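Local coordinates for spore coat polysaccharide biosynthesis protein SpsE (Bacillus subtilis, PDB 1VLI), which probably acts as a sialic acid synthase-like (NeuB family) enzyme in making the polysaccharide of the spore coat, at residues A[66-71]-A[120-126]; A[146-152]-A[348-353]. Numbering follows the deposited sequence.

Contact 1: residues A[66-71]-A[120-126]; sequences FQADRM and TVCDEGS
Residues 66-71, in the loop after strand 60-63, are extended at Phe66 and Gln67, then turn with helical backbone angles from Ala68 to Met71. They face 120-126, extended at Thr120 and Val121, kinked at Cys122 (psi near 0°), extended again at Asp123, then helical from Glu124; Phe66 CA lies 7.0 Å from Ser126 CA, and Met71 CA 7.1 Å from Cys122 CA. Thr120 O meets the edge of the Phe66 ring, 3.3 Å from CD2, and a water links it to Phe66 N. Val121 CG1 lies 4.3 Å from Phe66 CE2. Cys122 puts CB 3.8 Å from SE of selenomethionine Met71. Asp123, chi1 p, is the N-cap: OD1 accepts from Ser126 N (2.9 Å), while OD2 takes Arg70 NE (3.2 Å) in a salt bridge. Ser126 CB sits 3.5 Å above the Phe66 ring centroid, a CH-pi contact. These loops follow parallel strands 60-63 and 116-118 at the C-terminal end of a TIM barrel, the zinc about 9 Å from the Thr120 side chain.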
ATOM      1  N   PHE A  66       6.773  -0.978  10.001  1.00 60.49           N
ATOM      2  CA  PHE A  66       5.976  -1.664  10.997  1.00 62.70           C
ATOM      3  C   PHE A  66       5.870  -3.168  10.733  1.00 68.70           C
ATOM      4  O   PHE A  66       5.839  -3.602   9.576  1.00 69.64           O
ATOM      5  CB  PHE A  66       4.623  -0.970  11.126  1.00 59.20           C
ATOM      6  CG  PHE A  66       4.749   0.519  11.248  1.00 61.56           C
ATOM      7  CD1 PHE A  66       5.016   1.114  12.482  1.00 58.83           C
ATOM      8  CD2 PHE A  66       4.673   1.331  10.122  1.00 61.60           C
ATOM      9  CE1 PHE A  66       5.169   2.485  12.583  1.00 61.18           C
ATOM     10  CE2 PHE A  66       4.833   2.713  10.219  1.00 62.60           C
ATOM     11  CZ  PHE A  66       5.079   3.287  11.444  1.00 58.95           C
ATOM     12  N   GLN A  67       5.852  -3.948  11.823  1.00 73.42           N
ATOM     13  CA  GLN A  67       5.773  -5.416  11.763  1.00 75.16           C
ATOM     14  C   GLN A  67       4.380  -5.897  11.411  1.00 75.85           C
ATOM     15  O   GLN A  67       3.404  -5.227  11.755  1.00 75.93           O
ATOM     16  CB  GLN A  67       6.192  -6.017  13.089  1.00 74.17           C
ATOM     17  CG  GLN A  67       7.686  -6.162  13.217  1.00 83.13           C
ATOM     18  CD  GLN A  67       8.086  -6.754  14.551  1.00 92.26           C
ATOM     19  OE1 GLN A  67       7.243  -7.314  15.270  1.00 98.32           O
ATOM     20  NE2 GLN A  67       9.367  -6.630  14.897  1.00 90.07           N
ATOM     21  N   ALA A  68       4.296  -7.059  10.752  1.00 76.13           N
ATOM     22  CA  ALA A  68       3.025  -7.559  10.209  1.00 79.57           C
ATOM     23  C   ALA A  68       2.021  -8.063  11.271  1.00 81.07           C
ATOM     24  O   ALA A  68       0.799  -8.010  11.061  1.00 80.61           O
ATOM     25  CB  ALA A  68       3.275  -8.632   9.140  1.00 79.62           C
ATOM     26  N   ASP A  69       2.546  -8.531  12.406  1.00 82.50           N
ATOM     27  CA  ASP A  69       1.743  -9.078  13.515  1.00 83.33           C
ATOM     28  C   ASP A  69       0.590  -8.161  13.959  1.00 80.87           C
ATOM     29  O   ASP A  69      -0.530  -8.624  14.170  1.00 78.86           O
ATOM     30  CB  ASP A  69       2.641  -9.387  14.723  1.00 85.45           C
ATOM     31  CG  ASP A  69       3.939 -10.084  14.333  1.00 95.37           C
ATOM     32  OD1 ASP A  69       4.765  -9.493  13.583  1.00101.43           O
ATOM     33  OD2 ASP A  69       4.222 -11.225  14.760  1.00104.13           O
ATOM     34  N   ARG A  70       0.886  -6.865  14.085  1.00 79.25           N
ATOM     35  CA  ARG A  70      -0.065  -5.837  14.538  1.00 79.38           C
ATOM     36  C   ARG A  70      -1.299  -5.738  13.627  1.00 81.02           C
ATOM     37  O   ARG A  70      -2.300  -5.102  13.976  1.00 82.47           O
ATOM     38  CB  ARG A  70       0.638  -4.463  14.641  1.00 78.34           C
ATOM     39  CG  ARG A  70       0.923  -3.797  13.265  1.00 78.01           C
ATOM     40  CD  ARG A  70       1.875  -2.619  13.327  1.00 76.13           C
ATOM     41  NE  ARG A  70       1.280  -1.498  14.052  1.00 71.77           N
ATOM     42  CZ  ARG A  70       1.979  -0.628  14.782  1.00 74.46           C
ATOM     43  NH1 ARG A  70       3.295  -0.756  14.884  1.00 72.35           N
ATOM     44  NH2 ARG A  70       1.369   0.367  15.418  1.00 70.79           N
HETATM   45  N   MSE A  71      -1.224  -6.370  12.462  1.00 81.85           N
HETATM   46  CA  MSE A  71      -2.321  -6.335  11.514  1.00 83.44           C
HETATM   47  C   MSE A  71      -3.399  -7.425  11.744  1.00 81.40           C
HETATM   48  O   MSE A  71      -4.533  -7.279  11.287  1.00 76.77           O
HETATM   49  CB  MSE A  71      -1.742  -6.413  10.119  1.00 82.39           C
HETATM   50  CG  MSE A  71      -0.609  -5.419   9.917  1.00 86.79           C
HETATM   51 SE   MSE A  71      -0.387  -5.024   8.022  1.00 90.41          SE
HETATM   52  CE  MSE A  71       0.587  -6.723   7.464  1.00 99.65           C
ATOM     53  N   THR A 120       4.853   2.741   4.715  1.00 54.81           N
ATOM     54  CA  THR A 120       3.458   2.302   4.715  1.00 56.74           C
ATOM     55  C   THR A 120       2.882   2.304   6.118  1.00 56.64           C
ATOM     56  O   THR A 120       3.546   1.858   7.068  1.00 56.02           O
ATOM     57  CB  THR A 120       3.407   0.858   4.177  1.00 55.38           C
ATOM     58  OG1 THR A 120       4.075   0.836   2.922  1.00 56.04           O
ATOM     59  CG2 THR A 120       2.005   0.430   3.846  1.00 60.14           C
ATOM     60  N   VAL A 121       1.642   2.777   6.244  1.00 57.02           N
ATOM     61  CA  VAL A 121       0.917   2.680   7.512  1.00 58.55           C
ATOM     62  C   VAL A 121      -0.256   1.708   7.440  1.00 58.90           C
ATOM     63  O   VAL A 121      -0.855   1.522   6.378  1.00 56.46           O
ATOM     64  CB  VAL A 121       0.483   4.058   8.051  1.00 57.85           C
ATOM     65  CG1 VAL A 121       1.698   4.921   8.223  1.00 57.42           C
ATOM     66  CG2 VAL A 121      -0.484   4.733   7.143  1.00 50.20           C
ATOM     67  N   CYS A 122      -0.568   1.082   8.571  1.00 60.48           N
ATOM     68  CA  CYS A 122      -1.670   0.120   8.639  1.00 63.64           C
ATOM     69  C   CYS A 122      -2.659   0.310   9.799  1.00 64.38           C
ATOM     70  O   CYS A 122      -3.541  -0.522   9.978  1.00 62.83           O
ATOM     71  CB  CYS A 122      -1.110  -1.307   8.704  1.00 65.65           C
ATOM     72  SG  CYS A 122       0.132  -1.505  10.009  1.00 70.38           S
ATOM     73  N   ASP A 123      -2.467   1.344  10.620  1.00 63.93           N
ATOM     74  CA  ASP A 123      -3.429   1.716  11.641  1.00 63.00           C
ATOM     75  C   ASP A 123      -3.185   3.131  12.140  1.00 65.10           C
ATOM     76  O   ASP A 123      -2.232   3.801  11.714  1.00 64.86           O
ATOM     77  CB  ASP A 123      -3.450   0.726  12.807  1.00 63.62           C
ATOM     78  CG  ASP A 123      -2.072   0.281  13.247  1.00 67.67           C
ATOM     79  OD1 ASP A 123      -1.201   1.143  13.552  1.00 67.70           O
ATOM     80  OD2 ASP A 123      -1.790  -0.939  13.359  1.00 68.68           O
ATOM     81  N   GLU A 124      -4.054   3.579  13.039  1.00 63.22           N
ATOM     82  CA  GLU A 124      -3.972   4.914  13.619  1.00 63.37           C
ATOM     83  C   GLU A 124      -2.585   5.169  14.264  1.00 62.87           C
ATOM     84  O   GLU A 124      -1.975   6.222  14.050  1.00 63.21           O
ATOM     85  CB  GLU A 124      -5.141   5.129  14.600  1.00 63.92           C
ATOM     86  CG  GLU A 124      -6.540   5.247  13.951  1.00 71.35           C
ATOM     87  CD  GLU A 124      -7.237   3.921  13.509  1.00 79.46           C
ATOM     88  OE1 GLU A 124      -6.651   2.804  13.618  1.00 72.58           O
ATOM     89  OE2 GLU A 124      -8.421   3.990  13.045  1.00 75.80           O
ATOM     90  N   GLY A 125      -2.070   4.178  14.990  1.00 61.41           N
ATOM     91  CA  GLY A 125      -0.804   4.290  15.705  1.00 58.63           C
ATOM     92  C   GLY A 125       0.451   4.323  14.842  1.00 60.16           C
ATOM     93  O   GLY A 125       1.389   5.092  15.120  1.00 63.00           O
ATOM     94  N   SER A 126       0.501   3.468  13.820  1.00 59.91           N
ATOM     95  CA  SER A 126       1.581   3.526  12.828  1.00 58.78           C
ATOM     96  C   SER A 126       1.526   4.866  12.088  1.00 58.82           C
ATOM     97  O   SER A 126       2.566   5.493  11.821  1.00 59.53           O
ATOM     98  CB  SER A 126       1.516   2.351  11.852  1.00 57.73           C
ATOM     99  OG  SER A 126       0.217   2.218  11.286  1.00 64.31           O
TER
HETATM  100  O   HOH W   1       5.560  -0.336   7.121  1.00 50.34           O
HETATM  101  O   HOH W   2      -3.182  -2.978  12.223  1.00 63.52           O

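Contact 2: residues A[146-152]-A[348-353]; sequences NHLPLLK and HPRFFE
Two prolines, each close to the start of a helix, face one another here: Pro149 CD lies 4.2 Å from Pro349 CB. In 146-152, His147 is the centre of an inverse gamma turn and the N-cap of a helix running from Leu148; in 348-353, a turn with Phe351 N bonded to His348 O (3.1 Å) leads to the N-cap Phe351 and a helix from Phe352. CA atoms come closest at His147 and Pro349 (5.9 Å) and at Leu148 and Arg350 (6.2 Å). Pro349 presses its CB to 3.1 Å from Asn146 O, a tight van der Waals fit. Asn146, chi1 p, brings CB 3.6 Å from His348 NE2, and its ND2 bonds to the backbone of Arg316. His348, chi1 t, accepts from Arg350 N at ND1 (2.8 Å). Leu148 CD1 reaches Arg350 CB at 3.7 Å; the Arg350 guanidinium pairs with Glu175. Pro149 CG lies 4.1 Å from Phe352 CB. Farther along, Lys152, extended with chi1 to chi3 all t, forms a salt bridge from NZ to Glu353 OE1 (3.2 Å). The contact thus joins the NeuB barrel to the SAF domain: Leu148 also packs on helix 170-181, while Pro349 and Phe352 rest on strand 335-338.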
ATOM      1  N   ASN A 146      -9.950  -1.289   2.532  1.00 53.02           N
ATOM      2  CA  ASN A 146     -11.282  -1.142   3.121  1.00 53.40           C
ATOM      3  C   ASN A 146     -11.198  -0.761   4.585  1.00 53.00           C
ATOM      4  O   ASN A 146     -12.193  -0.837   5.298  1.00 56.11           O
ATOM      5  CB  ASN A 146     -12.121  -2.431   2.925  1.00 50.96           C
ATOM      6  CG  ASN A 146     -11.643  -3.578   3.805  1.00 59.97           C
ATOM      7  OD1 ASN A 146     -10.485  -3.585   4.253  1.00 51.13           O
ATOM      8  ND2 ASN A 146     -12.526  -4.565   4.063  1.00 52.77           N
ATOM      9  N   HIS A 147     -10.020  -0.329   5.034  1.00 51.83           N
ATOM     10  CA  HIS A 147      -9.878   0.135   6.395  1.00 54.59           C
ATOM     11  C   HIS A 147     -10.280   1.586   6.394  1.00 57.47           C
ATOM     12  O   HIS A 147      -9.431   2.513   6.484  1.00 62.19           O
ATOM     13  CB  HIS A 147      -8.439  -0.013   6.878  1.00 56.56           C
ATOM     14  CG  HIS A 147      -8.280   0.147   8.351  1.00 54.24           C
ATOM     15  ND1 HIS A 147      -9.187   0.834   9.134  1.00 56.68           N
ATOM     16  CD2 HIS A 147      -7.319  -0.302   9.192  1.00 48.92           C
ATOM     17  CE1 HIS A 147      -8.790   0.802  10.393  1.00 54.19           C
ATOM     18  NE2 HIS A 147      -7.654   0.128  10.454  1.00 51.45           N
ATOM     19  N   LEU A 148     -11.586   1.782   6.316  1.00 55.17           N
ATOM     20  CA  LEU A 148     -12.167   3.099   6.126  1.00 54.19           C
ATOM     21  C   LEU A 148     -11.876   4.058   7.285  1.00 54.58           C
ATOM     22  O   LEU A 148     -11.559   5.218   7.034  1.00 55.73           O
ATOM     23  CB  LEU A 148     -13.668   3.002   5.803  1.00 52.42           C
ATOM     24  CG  LEU A 148     -14.106   2.147   4.586  1.00 45.91           C
ATOM     25  CD1 LEU A 148     -15.529   2.522   4.269  1.00 52.25           C
ATOM     26  CD2 LEU A 148     -13.228   2.307   3.298  1.00 44.97           C
ATOM     27  N   PRO A 149     -11.956   3.616   8.539  1.00 55.37           N
ATOM     28  CA  PRO A 149     -11.545   4.497   9.650  1.00 56.73           C
ATOM     29  C   PRO A 149     -10.076   4.938   9.515  1.00 58.73           C
ATOM     30  O   PRO A 149      -9.764   6.114   9.734  1.00 60.94           O
ATOM     31  CB  PRO A 149     -11.804   3.642  10.893  1.00 55.09           C
ATOM     32  CG  PRO A 149     -12.903   2.637  10.428  1.00 55.41           C
ATOM     33  CD  PRO A 149     -12.443   2.312   9.039  1.00 56.76           C
ATOM     34  N   LEU A 150      -9.198   4.026   9.093  1.00 57.23           N
ATOM     35  CA  LEU A 150      -7.822   4.397   8.800  1.00 55.41           C
ATOM     36  C   LEU A 150      -7.718   5.382   7.642  1.00 57.09           C
ATOM     37  O   LEU A 150      -6.961   6.353   7.731  1.00 63.83           O
ATOM     38  CB  LEU A 150      -6.944   3.174   8.531  1.00 51.77           C
ATOM     39  CG  LEU A 150      -5.507   3.487   8.072  1.00 60.57           C
ATOM     40  CD1 LEU A 150      -4.644   4.220   9.198  1.00 47.10           C
ATOM     41  CD2 LEU A 150      -4.810   2.257   7.548  1.00 55.41           C
ATOM     42  N   LEU A 151      -8.463   5.160   6.558  1.00 56.90           N
ATOM     43  CA  LEU A 151      -8.353   6.063   5.414  1.00 54.66           C
ATOM     44  C   LEU A 151      -8.789   7.472   5.802  1.00 54.72           C
ATOM     45  O   LEU A 151      -8.229   8.437   5.334  1.00 56.84           O
ATOM     46  CB  LEU A 151      -9.155   5.552   4.192  1.00 52.07           C
ATOM     47  CG  LEU A 151      -8.729   4.198   3.618  1.00 59.20           C
ATOM     48  CD1 LEU A 151      -9.710   3.746   2.533  1.00 49.16           C
ATOM     49  CD2 LEU A 151      -7.273   4.185   3.078  1.00 57.42           C
ATOM     50  N   LYS A 152      -9.813   7.571   6.645  1.00 57.96           N
ATOM     51  CA  LYS A 152     -10.367   8.833   7.119  1.00 59.68           C
ATOM     52  C   LYS A 152      -9.346   9.527   8.019  1.00 60.15           C
ATOM     53  O   LYS A 152      -9.149  10.734   7.956  1.00 63.10           O
ATOM     54  CB  LYS A 152     -11.633   8.509   7.905  1.00 57.73           C
ATOM     55  CG  LYS A 152     -12.623   9.633   8.098  1.00 65.13           C
ATOM     56  CD  LYS A 152     -13.716   9.217   9.101  1.00 67.00           C
ATOM     57  CE  LYS A 152     -14.915  10.190   9.128  1.00 87.32           C
ATOM     58  NZ  LYS A 152     -16.258   9.504   9.014  1.00 88.96           N
ATOM     59  N   HIS A 348     -17.843  -5.748   7.448  1.00 56.78           N
ATOM     60  CA  HIS A 348     -17.054  -4.720   6.750  1.00 56.04           C
ATOM     61  C   HIS A 348     -16.718  -3.517   7.647  1.00 54.68           C
ATOM     62  O   HIS A 348     -17.569  -3.057   8.402  1.00 51.78           O
ATOM     63  CB  HIS A 348     -17.811  -4.227   5.538  1.00 55.20           C
ATOM     64  CG  HIS A 348     -16.962  -3.443   4.606  1.00 51.34           C
ATOM     65  ND1 HIS A 348     -16.646  -2.119   4.822  1.00 60.03           N
ATOM     66  CD2 HIS A 348     -16.336  -3.800   3.468  1.00 44.81           C
ATOM     67  CE1 HIS A 348     -15.875  -1.687   3.841  1.00 48.72           C
ATOM     68  NE2 HIS A 348     -15.669  -2.692   3.007  1.00 55.28           N
ATOM     69  N   PRO A 349     -15.479  -3.029   7.604  1.00 55.66           N
ATOM     70  CA  PRO A 349     -15.101  -1.851   8.374  1.00 53.89           C
ATOM     71  C   PRO A 349     -15.984  -0.598   8.207  1.00 53.45           C
ATOM     72  O   PRO A 349     -15.899   0.314   9.041  1.00 52.26           O
ATOM     73  CB  PRO A 349     -13.677  -1.577   7.877  1.00 56.06           C
ATOM     74  CG  PRO A 349     -13.171  -2.919   7.610  1.00 55.62           C
ATOM     75  CD  PRO A 349     -14.313  -3.603   6.905  1.00 53.43           C
ATOM     76  N   ARG A 350     -16.819  -0.536   7.169  1.00 52.58           N
ATOM     77  CA  ARG A 350     -17.733   0.623   7.000  1.00 52.44           C
ATOM     78  C   ARG A 350     -18.734   0.716   8.165  1.00 53.44           C
ATOM     79  O   ARG A 350     -19.396   1.737   8.344  1.00 58.23           O
ATOM     80  CB  ARG A 350     -18.456   0.610   5.622  1.00 52.18           C
ATOM     81  CG  ARG A 350     -19.701  -0.309   5.550  1.00 53.70           C
ATOM     82  CD  ARG A 350     -20.514  -0.252   4.225  1.00 50.62           C
ATOM     83  NE  ARG A 350     -19.670  -0.570   3.086  1.00 46.94           N
ATOM     84  CZ  ARG A 350     -19.421  -1.792   2.619  1.00 48.29           C
ATOM     85  NH1 ARG A 350     -19.968  -2.878   3.161  1.00 50.87           N
ATOM     86  NH2 ARG A 350     -18.596  -1.927   1.588  1.00 44.42           N
ATOM     87  N   PHE A 351     -18.849  -0.331   8.975  1.00 50.31           N
ATOM     88  CA  PHE A 351     -19.780  -0.284  10.098  1.00 51.59           C
ATOM     89  C   PHE A 351     -19.121  -0.004  11.424  1.00 52.32           C
ATOM     90  O   PHE A 351     -19.792  -0.005  12.439  1.00 56.01           O
ATOM     91  CB  PHE A 351     -20.615  -1.572  10.183  1.00 50.85           C
ATOM     92  CG  PHE A 351     -21.344  -1.914   8.883  1.00 58.93           C
ATOM     93  CD1 PHE A 351     -22.539  -1.261   8.530  1.00 49.90           C
ATOM     94  CD2 PHE A 351     -20.829  -2.873   8.018  1.00 54.05           C
ATOM     95  CE1 PHE A 351     -23.219  -1.594   7.371  1.00 53.82           C
ATOM     96  CE2 PHE A 351     -21.506  -3.217   6.861  1.00 53.24           C
ATOM     97  CZ  PHE A 351     -22.703  -2.563   6.530  1.00 50.74           C
ATOM     98  N   PHE A 352     -17.827   0.288  11.436  1.00 53.07           N
ATOM     99  CA  PHE A 352     -17.120   0.392  12.698  1.00 53.39           C
ATOM    100  C   PHE A 352     -17.602   1.599  13.524  1.00 53.80           C
ATOM    101  O   PHE A 352     -17.920   1.455  14.724  1.00 52.89           O
ATOM    102  CB  PHE A 352     -15.606   0.399  12.471  1.00 54.64           C
ATOM    103  CG  PHE A 352     -14.813   0.379  13.747  1.00 58.44           C
ATOM    104  CD1 PHE A 352     -14.573  -0.822  14.418  1.00 57.94           C
ATOM    105  CD2 PHE A 352     -14.312   1.557  14.280  1.00 54.87           C
ATOM    106  CE1 PHE A 352     -13.846  -0.853  15.599  1.00 55.50           C
ATOM    107  CE2 PHE A 352     -13.588   1.540  15.460  1.00 61.25           C
ATOM    108  CZ  PHE A 352     -13.351   0.329  16.124  1.00 59.59           C
ATOM    109  N   GLU A 353     -17.682   2.770  12.887  1.00 54.69           N
ATOM    110  CA  GLU A 353     -18.235   3.964  13.538  1.00 58.31           C
ATOM    111  C   GLU A 353     -19.613   3.726  14.139  1.00 57.98           C
ATOM    112  O   GLU A 353     -19.839   4.012  15.314  1.00 62.54           O
ATOM    113  CB  GLU A 353     -18.264   5.137  12.563  1.00 59.64           C
ATOM    114  CG  GLU A 353     -17.086   6.079  12.729  1.00 67.95           C
ATOM    115  CD  GLU A 353     -16.701   6.760  11.423  1.00 84.32           C
ATOM    116  OE1 GLU A 353     -17.621   7.227  10.714  1.00 88.49           O
ATOM    117  OE2 GLU A 353     -15.479   6.824  11.107  1.00 86.40           O
TER

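Overall arrangement
From the N terminus, the chain leaves strand 60-63, passes through 66-71 and, after helix 103-112 and strand 116-118, returns at 120-126, where contact 1 closes a loop within the barrel. Strand 138-140 then leads to 146-152, whose partner 348-353 comes only after the rest of the barrel and the start of the SAF domain, so contact 2 closes a far longer loop between domains. The two are in series, neither nested nor crossed. Their centres lie about 15 Å apart, yet they touch: Leu150 CD1 packs 3.5 Å from Asp123 C. Arg316 also bridges them, meeting Met71 and Cys122 in contact 1 and Asn146 and His147 in contact 2.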